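Local coordinates for protein putative xanthine dehydrogenase YAGS fad-binding subunit (Escherichia coli, PDB 5G5G) that probably oxidises aldehydes as the molybdenum-cofactor-binding large subunit of a periplasmic enzyme of the xanthine dehydrogenase and aldehyde oxidase family, at residues 447-452 / 461-466; 473-478 / 514-519; 182-187 / 642-647; 341-346 / 649-654. All coordinates share one frame; numbering follows the deposited sequence.

All four contacts are largely buried, but they fall into two pairs on opposite sides of the chain's centre, roughly 37 to 39 Å apart between centres. Contacts 1 and 2 share one neighbourhood: a hairpin strand pair joined by backbone bonds and a charged cluster, and beside it two helices that meet through apolar contacts, with Ala-449 touching Val-519 between them. Contacts 3 and 4, with centres about 6 Å apart, each hold one strand of the small sheet of 644-645 and 650-651. There the chain meets distant loops through a mixture of methyl groups, one aromatic ring and bridging waters; in contact 3 Val-644 is partly exposed, and the segment goes on to a neighbouring subunit.

Contact 1. Residues 447-452 / 461-466; sequences SGARVH and VETDMT
The carboxylate of Glu-462, on one face of the beta hairpin of strands 447-453 and 459-462, is approached on its two faces by Arg-450 and His-452, and both give their hydrogen to the same oxygen. Each donor group uses its own edge: Glu-462 OE1 lies in the guanidinium plane at Arg-450 NE (2.7 Å) and in the ring plane at His-452 NE2 (2.9 Å). Both planes stand nearly upright to the carboxylate, 88° for the guanidinium. The arginine nitrogen comes in nearly along the C-O axis, whereas the histidine nitrogen sits well above the plane, 62° out of it.

The hairpin belongs to the molybdopterin-binding part of the chain. Arg-450 and Glu-462 are its antiparallel hydrogen-bonded pair: Arg-450 N gives to Glu-462 O at 2.9 Å, and Glu-462 N returns to Arg-450 O at 2.8 Å. A bend at chi3 (48°) shapes the arginine chain, whose NE faces Glu-462 OE1. NH1 makes a second salt bridge with Glu-569, and His-452 ND1 bonds Thr-567, so both donors are tied to the neighbouring strand 566-574 as well. With two donors on one oxygen, the glutamate is probably kept ionised.

On the other face, Val-451 CG2 meets Val-461 CG2 at 4.3 Å; Val-451 also packs on helix 511-534 and Val-461 on helix 472-484. Farther along the hairpin, Thr-463 OG1 donates to Gly-448 O at 2.8 Å.

Contact 2. Residues 473-478 / 514-519; sequences YTILAQ and TSTSGV
Methyl-to-methyl contacts carry most of this contact, and Leu-476 is at the centre of them. Its CD2 reaches Val-519 CG2 at 3.5 Å, the two side chains crossing at a slant, and also lies 3.9 Å from Thr-516 CG2. Leu-476 CG sits beside the backbone nitrogen (chi1 -67°), a setting that carries CD2 across to the other helix although the bond to CB does not point there. One residue earlier, Ile-475 CD1 meets Thr-516 CG2 at 3.9 Å, the side chains at about a right angle.

The backbones behind these groups are two helices, 472-484 and 511-534, running in nearly the same direction: the short segments cross at -29° with axes 9.4 Å apart. In the fold they lie against the sheet that contains strands 447-453 and 459-462, where Val-519 also touches Ala-449, and Ile-475 reaches the bound pterin cytosine dinucleotide.

Apolar-to-polar contacts make up the rest. The same CD2 of Leu-476 lies 3.5 Å from Ser-515 O and 3.6 Å from Ser-515 OG. CD2 is a methyl, so these are van der Waals touches; the polar atoms are satisfied within their own helix, Ser-515 O by Val-519 N, Ser-515 OG by Gly-511 O and Thr-516 OG1 by Ala-512 O. With OG1 turned back to its helix, the CG2 methyl is the branch that Thr-516 presents to Ile-475 and Leu-476.

Contact 3. Residues 182-187 / 642-647; sequences TPDQSH and LAVDDR
Asp-184 and Leu-642 hold a water between them that both segments grip. The water donates to Asp-184 OD2 at 2.6 Å and to Leu-642 O at 2.8 Å, and it accepts from Asp-184 N at 2.8 Å. One aspartate therefore offers it a backbone donor and a carboxylate acceptor together. With CG of Asp-184 anti to the carbonyl carbon (chi1 -59°), the carboxylate is on the side of the backbone N, and OD2 can share a water with it. The other oxygen, OD1, accepts from Ala-284 N, which helps hold the carboxylate in this rotation.

Next to the water the backbones meet directly. Leu-642 N donates to Asp-184 O at 3.0 Å; the bond is straight at the hydrogen (173°), though the donor sits tilted out of the carbonyl plane. The leucine side chain packs alongside: Leu-642 CD1 rests on the backbone of Gln-185, 3.8 Å from Gln-185 C, and against Ser-186 CB at 4.0 Å. Val-644, which is partly exposed, brings its CG2 within 3.5 Å of Asp-184 OD2.

Further along, Arg-647 binds Asp-645 through a side-on salt bridge and its backbone N, and both residues also bond a neighbouring subunit. The contact thus joins the loop after strand 174-182, in one molybdopterin-binding region, to the small hairpin 644-651 of the other, whose turn begins as an Asx turn at Asp-645.

Contact 4. Residues 341-346 / 649-654; sequences LDLPEG and GYFVNH
Gly-649 O and Asp-342 O are bridged by one water, which donates to both, at 2.7 Å to the glycine and 2.9 Å to the aspartate. The two carbonyls are acceptors and cannot bond each other, so the water supplies the hydrogens between them.

Beside it the contact turns apolar. Leu-343 spreads its two methyls: CD2 lies on the backbone of Gly-649, 3.8 Å from C, while CD1 approaches Phe-651 CE1 at 4.2 Å. The leucine and phenylalanine side chains cross at about a right angle. Pro-344 and Phe-651 approach each other from opposite directions, Pro-344 CD lying 3.8 Å from Phe-651 CE2 with Pro-344 CG close behind. A chi1 of -54° swings the Phe-651 ring toward both residues; Asp-184, Leu-642 and Val-644 also touch it.

Gly-649 and Tyr-650 both face Asp-645 in a G1 beta bulge, with Gly-649 at positive phi. The loop between strand 331-340 and helix 354-372 thus leans on the bulged end of a hairpin. The chemistry implies a hold by shape: side chains meet through carbon alone, and a single water links the backbones.

Contact 1. Residues 447-452 / 461-466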
loop_
_atom_site.group_PDB
_atom_site.type_symbol
_atom_site.label_atom_id
_atom_site.label_comp_id
_atom_site.label_asym_id
_atom_site.label_seq_id
_atom_site.Cartn_x
_atom_site.Cartn_y
_atom_site.Cartn_z
ATOM N N SER C 447 -19.608 23.435 -5.809
ATOM C CA SER C 447 -19.568 22.867 -4.495
ATOM C C SER C 447 -20.335 23.686 -3.508
ATOM O O SER C 447 -20.256 24.911 -3.530
ATOM C CB SER C 447 -18.124 22.730 -4.035
ATOM O OG SER C 447 -18.011 21.928 -2.851
ATOM N N GLY C 448 -21.055 23.025 -2.607
ATOM C CA GLY C 448 -21.899 23.703 -1.629
ATOM C C GLY C 448 -21.698 23.270 -0.196
ATOM O O GLY C 448 -21.058 22.259 0.079
ATOM N N ALA C 449 -22.252 24.073 0.704
ATOM C CA ALA C 449 -22.119 23.860 2.125
ATOM C C ALA C 449 -23.206 24.577 2.889
ATOM O O ALA C 449 -23.807 25.533 2.412
ATOM C CB ALA C 449 -20.744 24.331 2.601
ATOM N N ARG C 450 -23.500 24.077 4.078
ATOM C CA ARG C 450 -24.407 24.728 5.011
ATOM C C ARG C 450 -23.561 25.083 6.229
ATOM O O ARG C 450 -22.782 24.264 6.700
ATOM C CB ARG C 450 -25.531 23.747 5.372
ATOM C CG ARG C 450 -26.575 24.281 6.302
ATOM C CD ARG C 450 -27.881 23.452 6.253
ATOM N NE ARG C 450 -27.670 22.013 6.358
ATOM C CZ ARG C 450 -28.018 21.049 5.485
ATOM N NH1 ARG C 450 -28.620 21.283 4.316
ATOM N NH2 ARG C 450 -27.749 19.807 5.795
ATOM N N VAL C 451 -23.641 26.329 6.674
ATOM C CA VAL C 451 -22.881 26.801 7.845
ATOM C C VAL C 451 -23.863 27.450 8.815
ATOM O O VAL C 451 -24.702 28.255 8.414
ATOM C CB VAL C 451 -21.796 27.799 7.460
ATOM C CG1 VAL C 451 -20.939 28.188 8.682
ATOM C CG2 VAL C 451 -20.908 27.206 6.389
ATOM N N HIS C 452 -23.770 27.065 10.074
ATOM C CA HIS C 452 -24.657 27.588 11.136
ATOM C C HIS C 452 -23.857 28.328 12.190
ATOM O O HIS C 452 -22.766 27.845 12.601
ATOM C CB HIS C 452 -25.331 26.500 11.890
ATOM C CG HIS C 452 -25.959 25.446 11.049
ATOM N ND1 HIS C 452 -27.299 25.469 10.737
ATOM C CD2 HIS C 452 -25.464 24.312 10.514
ATOM C CE1 HIS C 452 -27.607 24.388 10.045
ATOM N NE2 HIS C 452 -26.515 23.663 9.907
ATOM N N VAL C 461 -20.303 23.415 10.355
ATOM C CA VAL C 461 -20.197 23.298 8.907
ATOM C C VAL C 461 -20.696 21.904 8.513
ATOM O O VAL C 461 -20.261 20.937 9.110
ATOM C CB VAL C 461 -18.761 23.442 8.426
ATOM C CG1 VAL C 461 -18.637 23.154 6.940
ATOM C CG2 VAL C 461 -18.231 24.839 8.764
ATOM N N GLU C 462 -21.624 21.846 7.552
ATOM C CA GLU C 462 -22.064 20.569 6.970
ATOM C C GLU C 462 -21.857 20.589 5.462
ATOM O O GLU C 462 -22.348 21.485 4.782
ATOM C CB GLU C 462 -23.532 20.330 7.234
ATOM C CG GLU C 462 -23.865 20.236 8.734
ATOM C CD GLU C 462 -25.326 20.441 9.082
ATOM O OE1 GLU C 462 -26.034 21.234 8.410
ATOM O OE2 GLU C 462 -25.746 19.857 10.084
ATOM N N THR C 463 -21.207 19.566 4.950
ATOM C CA THR C 463 -21.103 19.366 3.503
ATOM C C THR C 463 -20.811 17.882 3.217
ATOM O O THR C 463 -20.205 17.208 4.039
ATOM C CB THR C 463 -20.037 20.310 2.912
ATOM O OG1 THR C 463 -19.919 20.086 1.508
ATOM C CG2 THR C 463 -18.662 20.136 3.623
ATOM N N ASP C 464 -21.204 17.375 2.065
ATOM C CA ASP C 464 -20.931 15.966 1.775
ATOM C C ASP C 464 -19.476 15.689 1.303
ATOM O O ASP C 464 -19.114 14.549 0.941
ATOM C CB ASP C 464 -21.939 15.394 0.772
ATOM C CG ASP C 464 -21.612 15.698 -0.693
ATOM O OD1 ASP C 464 -20.654 16.482 -0.988
ATOM O OD2 ASP C 464 -22.348 15.183 -1.584
ATOM N N MET C 465 -18.657 16.724 1.291
ATOM C CA MET C 465 -17.225 16.535 1.044
ATOM C C MET C 465 -16.614 15.470 1.928
ATOM O O MET C 465 -17.042 15.296 3.065
ATOM C CB MET C 465 -16.497 17.858 1.271
ATOM C CG MET C 465 -15.028 17.804 0.985
ATOM S SD MET C 465 -14.663 17.366 -0.735
ATOM C CE MET C 465 -12.921 17.260 -0.601
ATOM N N THR C 466 -15.655 14.743 1.387
ATOM C CA THR C 466 -14.941 13.686 2.124
ATOM C C THR C 466 -13.551 14.116 2.554
ATOM O O THR C 466 -12.903 15.044 1.950
ATOM C CB THR C 466 -14.852 12.407 1.261
ATOM O OG1 THR C 466 -14.300 12.749 -0.035
ATOM C CG2 THR C 466 -16.202 11.808 1.107
#

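Contact 2. Residues 473-478 / 514-519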
loop_
_atom_site.group_PDB
_atom_site.type_symbol
_atom_site.label_atom_id
_atom_site.label_comp_id
_atom_site.label_asym_id
_atom_site.label_seq_id
_atom_site.Cartn_x
_atom_site.Cartn_y
_atom_site.Cartn_z
ATOM N N TYR C 473 -11.464 17.971 6.761
ATOM C CA TYR C 473 -12.083 18.402 8.046
ATOM C C TYR C 473 -11.423 19.702 8.510
ATOM O O TYR C 473 -12.104 20.663 8.882
ATOM C CB TYR C 473 -11.952 17.396 9.182
ATOM C CG TYR C 473 -12.957 16.249 9.120
ATOM C CD1 TYR C 473 -14.296 16.440 9.549
ATOM C CD2 TYR C 473 -12.561 14.944 8.737
ATOM C CE1 TYR C 473 -15.203 15.395 9.544
ATOM C CE2 TYR C 473 -13.486 13.916 8.711
ATOM C CZ TYR C 473 -14.802 14.139 9.132
ATOM O OH TYR C 473 -15.762 13.099 9.097
ATOM N N THR C 474 -10.087 19.682 8.562
ATOM C CA THR C 474 -9.323 20.773 9.111
ATOM C C THR C 474 -9.366 22.058 8.279
ATOM O O THR C 474 -9.650 23.122 8.793
ATOM C CB THR C 474 -7.900 20.301 9.356
ATOM O OG1 THR C 474 -7.997 19.096 10.097
ATOM C CG2 THR C 474 -7.121 21.309 10.100
ATOM N N ILE C 475 -9.128 21.959 6.996
ATOM C CA ILE C 475 -9.181 23.137 6.152
ATOM C C ILE C 475 -10.567 23.770 6.007
ATOM O O ILE C 475 -10.676 24.993 5.896
ATOM C CB ILE C 475 -8.520 22.927 4.775
ATOM C CG1 ILE C 475 -9.202 21.800 3.963
ATOM C CG2 ILE C 475 -7.026 22.710 5.020
ATOM C CD1 ILE C 475 -8.902 21.843 2.454
ATOM N N LEU C 476 -11.621 22.953 6.080
ATOM C CA LEU C 476 -12.969 23.509 6.108
ATOM C C LEU C 476 -13.219 24.229 7.438
ATOM O O LEU C 476 -13.803 25.323 7.435
ATOM C CB LEU C 476 -14.022 22.418 5.878
ATOM C CG LEU C 476 -13.953 21.837 4.445
ATOM C CD1 LEU C 476 -14.669 20.498 4.325
ATOM C CD2 LEU C 476 -14.577 22.771 3.427
ATOM N N ALA C 477 -12.728 23.669 8.560
ATOM C CA ALA C 477 -12.809 24.381 9.853
ATOM C C ALA C 477 -12.035 25.711 9.821
ATOM O O ALA C 477 -12.526 26.766 10.249
ATOM C CB ALA C 477 -12.319 23.488 10.984
ATOM N N GLN C 478 -10.853 25.678 9.232
ATOM C CA GLN C 478 -10.038 26.892 9.140
ATOM C C GLN C 478 -10.729 27.997 8.339
ATOM O O GLN C 478 -10.659 29.214 8.713
ATOM C CB GLN C 478 -8.683 26.595 8.565
ATOM C CG GLN C 478 -7.790 25.713 9.455
ATOM C CD GLN C 478 -6.527 25.241 8.714
ATOM O OE1 GLN C 478 -6.412 24.094 8.269
ATOM N NE2 GLN C 478 -5.565 26.150 8.562
ATOM N N THR C 514 -12.383 23.680 -4.089
ATOM C CA THR C 514 -13.811 23.775 -4.351
ATOM C C THR C 514 -14.619 23.685 -3.016
ATOM O O THR C 514 -15.546 24.469 -2.844
ATOM C CB THR C 514 -14.299 22.714 -5.327
ATOM O OG1 THR C 514 -14.049 21.408 -4.822
ATOM C CG2 THR C 514 -13.657 22.878 -6.704
ATOM N N SER C 515 -14.283 22.764 -2.125
ATOM C CA SER C 515 -15.043 22.563 -0.907
ATOM C C SER C 515 -14.930 23.831 0.000
ATOM O O SER C 515 -15.934 24.301 0.565
ATOM C CB SER C 515 -14.638 21.295 -0.158
ATOM O OG SER C 515 -13.352 21.326 0.407
ATOM N N THR C 516 -13.720 24.356 0.110
ATOM C CA THR C 516 -13.496 25.568 0.930
ATOM C C THR C 516 -14.141 26.785 0.307
ATOM O O THR C 516 -14.647 27.637 1.026
ATOM C CB THR C 516 -12.045 25.846 1.310
ATOM O OG1 THR C 516 -11.268 26.083 0.133
ATOM C CG2 THR C 516 -11.480 24.698 2.117
ATOM N N SER C 517 -14.143 26.853 -1.023
ATOM C CA SER C 517 -14.856 27.925 -1.724
ATOM C C SER C 517 -16.367 27.872 -1.489
ATOM O O SER C 517 -17.022 28.901 -1.437
ATOM C CB SER C 517 -14.547 27.966 -3.209
ATOM O OG SER C 517 -13.183 28.323 -3.414
ATOM N N GLY C 518 -16.940 26.674 -1.393
ATOM C CA GLY C 518 -18.379 26.632 -1.096
ATOM C C GLY C 518 -18.637 27.079 0.338
ATOM O O GLY C 518 -19.629 27.720 0.619
ATOM N N VAL C 519 -17.731 26.743 1.255
ATOM C CA VAL C 519 -17.845 27.252 2.630
ATOM C C VAL C 519 -17.693 28.776 2.636
ATOM O O VAL C 519 -18.502 29.491 3.267
ATOM C CB VAL C 519 -16.828 26.535 3.600
ATOM C CG1 VAL C 519 -16.755 27.251 4.959
ATOM C CG2 VAL C 519 -17.189 25.090 3.745
#

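Contact 3. Residues 182-187 / 642-647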
loop_
_atom_site.group_PDB
_atom_site.type_symbol
_atom_site.label_atom_id
_atom_site.label_comp_id
_atom_site.label_asym_id
_atom_site.label_seq_id
_atom_site.Cartn_x
_atom_site.Cartn_y
_atom_site.Cartn_z
ATOM N N THR C 182 5.318 1.888 -18.527
ATOM C CA THR C 182 4.887 1.829 -17.111
ATOM C C THR C 182 3.907 0.674 -16.960
ATOM O O THR C 182 3.119 0.409 -17.853
ATOM C CB THR C 182 4.231 3.086 -16.641
ATOM O OG1 THR C 182 3.004 3.323 -17.355
ATOM C CG2 THR C 182 5.148 4.269 -16.881
ATOM N N PRO C 183 3.984 -0.021 -15.829
ATOM C CA PRO C 183 3.159 -1.182 -15.625
ATOM C C PRO C 183 1.782 -0.815 -15.074
ATOM O O PRO C 183 1.535 0.337 -14.632
ATOM C CB PRO C 183 3.967 -1.966 -14.531
ATOM C CG PRO C 183 4.539 -0.900 -13.699
ATOM C CD PRO C 183 4.856 0.225 -14.671
ATOM N N ASP C 184 0.892 -1.818 -15.047
ATOM C CA ASP C 184 -0.317 -1.680 -14.297
ATOM C C ASP C 184 0.030 -1.471 -12.815
ATOM O O ASP C 184 0.984 -2.087 -12.267
ATOM C CB ASP C 184 -1.194 -2.925 -14.491
ATOM C CG ASP C 184 -1.540 -3.155 -15.939
ATOM O OD1 ASP C 184 -2.420 -2.436 -16.424
ATOM O OD2 ASP C 184 -0.921 -4.081 -16.554
ATOM N N GLN C 185 -0.666 -0.543 -12.173
ATOM C CA GLN C 185 -0.440 -0.260 -10.748
ATOM C C GLN C 185 -1.740 -0.351 -9.969
ATOM O O GLN C 185 -2.849 -0.154 -10.516
ATOM C CB GLN C 185 0.242 1.128 -10.521
ATOM C CG GLN C 185 1.568 1.250 -11.252
ATOM C CD GLN C 185 2.120 2.679 -11.308
ATOM O OE1 GLN C 185 1.390 3.644 -11.159
ATOM N NE2 GLN C 185 3.432 2.798 -11.612
ATOM N N SER C 186 -1.585 -0.492 -8.665
ATOM C CA SER C 186 -2.711 -0.731 -7.764
ATOM C C SER C 186 -2.745 0.247 -6.606
ATOM O O SER C 186 -1.712 0.576 -6.028
ATOM C CB SER C 186 -2.645 -2.205 -7.237
ATOM O OG SER C 186 -3.913 -2.651 -6.790
ATOM N N HIS C 187 -3.958 0.613 -6.153
ATOM C CA HIS C 187 -4.064 1.658 -5.128
ATOM C C HIS C 187 -3.520 1.219 -3.774
ATOM O O HIS C 187 -2.806 1.947 -3.085
ATOM C CB HIS C 187 -5.495 2.131 -4.982
ATOM C CG HIS C 187 -6.141 2.392 -6.291
ATOM N ND1 HIS C 187 -6.748 1.382 -7.033
ATOM C CD2 HIS C 187 -6.241 3.519 -7.023
ATOM C CE1 HIS C 187 -7.177 1.893 -8.162
ATOM N NE2 HIS C 187 -6.891 3.189 -8.176
ATOM N N LEU C 642 1.982 -4.621 -11.034
ATOM C CA LEU C 642 1.085 -5.786 -11.117
ATOM C C LEU C 642 1.620 -6.650 -12.268
ATOM O O LEU C 642 1.508 -6.273 -13.427
ATOM C CB LEU C 642 -0.351 -5.375 -11.409
ATOM C CG LEU C 642 -1.105 -4.668 -10.268
ATOM C CD1 LEU C 642 -2.387 -3.987 -10.754
ATOM C CD2 LEU C 642 -1.434 -5.627 -9.149
ATOM N N ALA C 643 2.138 -7.818 -11.926
ATOM C CA ALA C 643 2.628 -8.779 -12.885
ATOM C C ALA C 643 1.474 -9.407 -13.648
ATOM O O ALA C 643 0.687 -10.149 -13.069
ATOM C CB ALA C 643 3.416 -9.839 -12.174
ATOM N N VAL C 644 1.435 -9.178 -14.960
ATOM C CA VAL C 644 0.423 -9.772 -15.795
ATOM C C VAL C 644 0.819 -11.170 -16.254
ATOM O O VAL C 644 1.921 -11.367 -16.818
ATOM C CB VAL C 644 0.174 -8.915 -17.049
ATOM C CG1 VAL C 644 -0.777 -9.613 -18.022
ATOM C CG2 VAL C 644 -0.372 -7.556 -16.638
ATOM N N ASP C 645 -0.058 -12.146 -16.017
ATOM C CA ASP C 645 0.104 -13.466 -16.655
ATOM C C ASP C 645 -0.697 -13.352 -17.973
ATOM O O ASP C 645 -1.904 -13.293 -17.912
ATOM C CB ASP C 645 -0.410 -14.603 -15.772
ATOM C CG ASP C 645 -0.025 -15.980 -16.334
ATOM O OD1 ASP C 645 -0.309 -16.202 -17.557
ATOM O OD2 ASP C 645 0.625 -16.771 -15.581
ATOM N N ASP C 646 -0.037 -13.220 -19.135
ATOM C CA ASP C 646 -0.810 -12.957 -20.349
ATOM C C ASP C 646 -1.453 -14.217 -20.993
ATOM O O ASP C 646 -2.121 -14.106 -22.037
ATOM C CB ASP C 646 -0.008 -12.153 -21.336
ATOM C CG ASP C 646 1.177 -12.896 -21.908
ATOM O OD1 ASP C 646 1.283 -14.141 -21.726
ATOM O OD2 ASP C 646 2.011 -12.162 -22.540
ATOM N N ARG C 647 -1.300 -15.383 -20.335
ATOM C CA ARG C 647 -1.997 -16.627 -20.707
ATOM C C ARG C 647 -3.289 -16.721 -19.871
ATOM O O ARG C 647 -4.361 -16.849 -20.406
ATOM C CB ARG C 647 -1.133 -17.839 -20.371
ATOM C CG ARG C 647 0.299 -17.824 -20.940
ATOM C CD ARG C 647 1.200 -18.819 -20.186
ATOM N NE ARG C 647 1.118 -18.652 -18.705
ATOM C CZ ARG C 647 1.599 -19.523 -17.808
ATOM N NH1 ARG C 647 2.307 -20.560 -18.236
ATOM N NH2 ARG C 647 1.430 -19.319 -16.482
HETATM O O HOH W 1 1.463 -4.524 -15.599
#

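Contact 4. Residues 341-346 / 649-654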
loop_
_atom_site.group_PDB
_atom_site.type_symbol
_atom_site.label_atom_id
_atom_site.label_comp_id
_atom_site.label_asym_id
_atom_site.label_seq_id
_atom_site.Cartn_x
_atom_site.Cartn_y
_atom_site.Cartn_z
ATOM N N LEU C 341 -8.282 -4.730 -23.895
ATOM C CA LEU C 341 -7.675 -5.782 -23.077
ATOM C C LEU C 341 -8.732 -6.296 -22.127
ATOM O O LEU C 341 -9.459 -5.491 -21.574
ATOM C CB LEU C 341 -6.463 -5.301 -22.269
ATOM C CG LEU C 341 -5.213 -4.746 -23.019
ATOM C CD1 LEU C 341 -4.185 -4.212 -22.039
ATOM C CD2 LEU C 341 -4.616 -5.844 -23.899
ATOM N N ASP C 342 -8.714 -7.612 -21.891
ATOM C CA ASP C 342 -9.663 -8.286 -21.030
ATOM C C ASP C 342 -9.124 -8.500 -19.632
ATOM O O ASP C 342 -9.534 -9.419 -18.938
ATOM C CB ASP C 342 -10.044 -9.630 -21.675
ATOM C CG ASP C 342 -10.707 -9.435 -23.012
ATOM O OD1 ASP C 342 -11.814 -8.868 -22.977
ATOM O OD2 ASP C 342 -10.087 -9.763 -24.081
ATOM N N LEU C 343 -8.150 -7.700 -19.230
ATOM C CA LEU C 343 -7.741 -7.602 -17.849
ATOM C C LEU C 343 -8.830 -6.867 -17.056
ATOM O O LEU C 343 -9.792 -6.361 -17.632
ATOM C CB LEU C 343 -6.441 -6.831 -17.772
ATOM C CG LEU C 343 -5.198 -7.524 -18.318
ATOM C CD1 LEU C 343 -4.057 -6.538 -18.456
ATOM C CD2 LEU C 343 -4.774 -8.690 -17.435
ATOM N N PRO C 344 -8.690 -6.806 -15.720
ATOM C CA PRO C 344 -9.627 -6.007 -14.939
ATOM C C PRO C 344 -9.691 -4.535 -15.417
ATOM O O PRO C 344 -8.801 -4.097 -16.202
ATOM C CB PRO C 344 -9.075 -6.141 -13.523
ATOM C CG PRO C 344 -8.516 -7.559 -13.516
ATOM C CD PRO C 344 -7.789 -7.591 -14.846
ATOM N N GLU C 345 -10.728 -3.840 -14.995
ATOM C CA GLU C 345 -10.981 -2.461 -15.433
ATOM C C GLU C 345 -9.817 -1.541 -15.057
ATOM O O GLU C 345 -9.488 -1.390 -13.886
ATOM C CB GLU C 345 -12.242 -1.886 -14.773
ATOM C CG GLU C 345 -12.686 -0.518 -15.280
ATOM C CD GLU C 345 -13.922 -0.037 -14.559
ATOM O OE1 GLU C 345 -14.988 -0.695 -14.682
ATOM O OE2 GLU C 345 -13.840 1.015 -13.903
ATOM N N GLY C 346 -9.276 -0.858 -16.053
ATOM C CA GLY C 346 -8.348 0.217 -15.850
ATOM C C GLY C 346 -9.108 1.480 -15.489
ATOM O O GLY C 346 -10.174 1.777 -16.049
ATOM N N GLY C 649 -4.504 -14.268 -17.892
ATOM C CA GLY C 649 -5.242 -13.020 -18.026
ATOM C C GLY C 649 -5.566 -12.292 -16.713
ATOM O O GLY C 649 -6.690 -11.806 -16.538
ATOM N N TYR C 650 -4.611 -12.263 -15.776
ATOM C CA TYR C 650 -4.849 -11.635 -14.493
ATOM C C TYR C 650 -3.567 -11.109 -13.894
ATOM O O TYR C 650 -2.468 -11.361 -14.397
ATOM C CB TYR C 650 -5.575 -12.592 -13.528
ATOM C CG TYR C 650 -4.679 -13.606 -12.843
ATOM C CD1 TYR C 650 -4.042 -14.610 -13.566
ATOM C CD2 TYR C 650 -4.445 -13.562 -11.488
ATOM C CE1 TYR C 650 -3.153 -15.512 -12.959
ATOM C CE2 TYR C 650 -3.610 -14.492 -10.853
ATOM C CZ TYR C 650 -2.955 -15.455 -11.607
ATOM O OH TYR C 650 -2.127 -16.360 -10.991
ATOM N N PHE C 651 -3.721 -10.336 -12.832
ATOM C CA PHE C 651 -2.594 -9.845 -12.099
ATOM C C PHE C 651 -2.196 -10.862 -11.046
ATOM O O PHE C 651 -2.963 -11.143 -10.123
ATOM C CB PHE C 651 -2.904 -8.466 -11.440
ATOM C CG PHE C 651 -3.399 -7.423 -12.411
ATOM C CD1 PHE C 651 -2.679 -7.110 -13.571
ATOM C CD2 PHE C 651 -4.559 -6.719 -12.160
ATOM C CE1 PHE C 651 -3.144 -6.118 -14.425
ATOM C CE2 PHE C 651 -5.049 -5.750 -13.031
ATOM C CZ PHE C 651 -4.324 -5.446 -14.172
ATOM N N VAL C 652 -0.973 -11.368 -11.156
ATOM C CA VAL C 652 -0.518 -12.552 -10.378
ATOM C C VAL C 652 -0.225 -12.259 -8.907
ATOM O O VAL C 652 -0.627 -13.003 -8.032
ATOM C CB VAL C 652 0.717 -13.196 -11.052
ATOM C CG1 VAL C 652 1.293 -14.347 -10.252
ATOM C CG2 VAL C 652 0.394 -13.722 -12.448
ATOM N N ASN C 653 0.486 -11.154 -8.662
ATOM C CA ASN C 653 0.949 -10.810 -7.363
ATOM C C ASN C 653 -0.088 -9.953 -6.686
ATOM O O ASN C 653 0.147 -8.769 -6.373
ATOM C CB ASN C 653 2.339 -10.110 -7.464
ATOM C CG ASN C 653 2.309 -8.879 -8.314
ATOM O OD1 ASN C 653 1.533 -8.757 -9.272
ATOM N ND2 ASN C 653 3.115 -7.931 -7.937
ATOM N N HIS C 654 -1.223 -10.571 -6.356
ATOM C CA HIS C 654 -2.412 -9.803 -6.005
ATOM C C HIS C 654 -2.727 -9.728 -4.514
ATOM O O HIS C 654 -3.815 -10.021 -4.095
ATOM C CB HIS C 654 -3.636 -10.229 -6.829
ATOM C CG HIS C 654 -4.010 -11.683 -6.724
ATOM N ND1 HIS C 654 -4.705 -12.210 -5.661
ATOM C CD2 HIS C 654 -3.850 -12.708 -7.599
ATOM C CE1 HIS C 654 -4.938 -13.495 -5.863
ATOM N NE2 HIS C 654 -4.437 -13.819 -7.043
HETATM O O HOH W 2 -9.078 -10.494 -16.288
#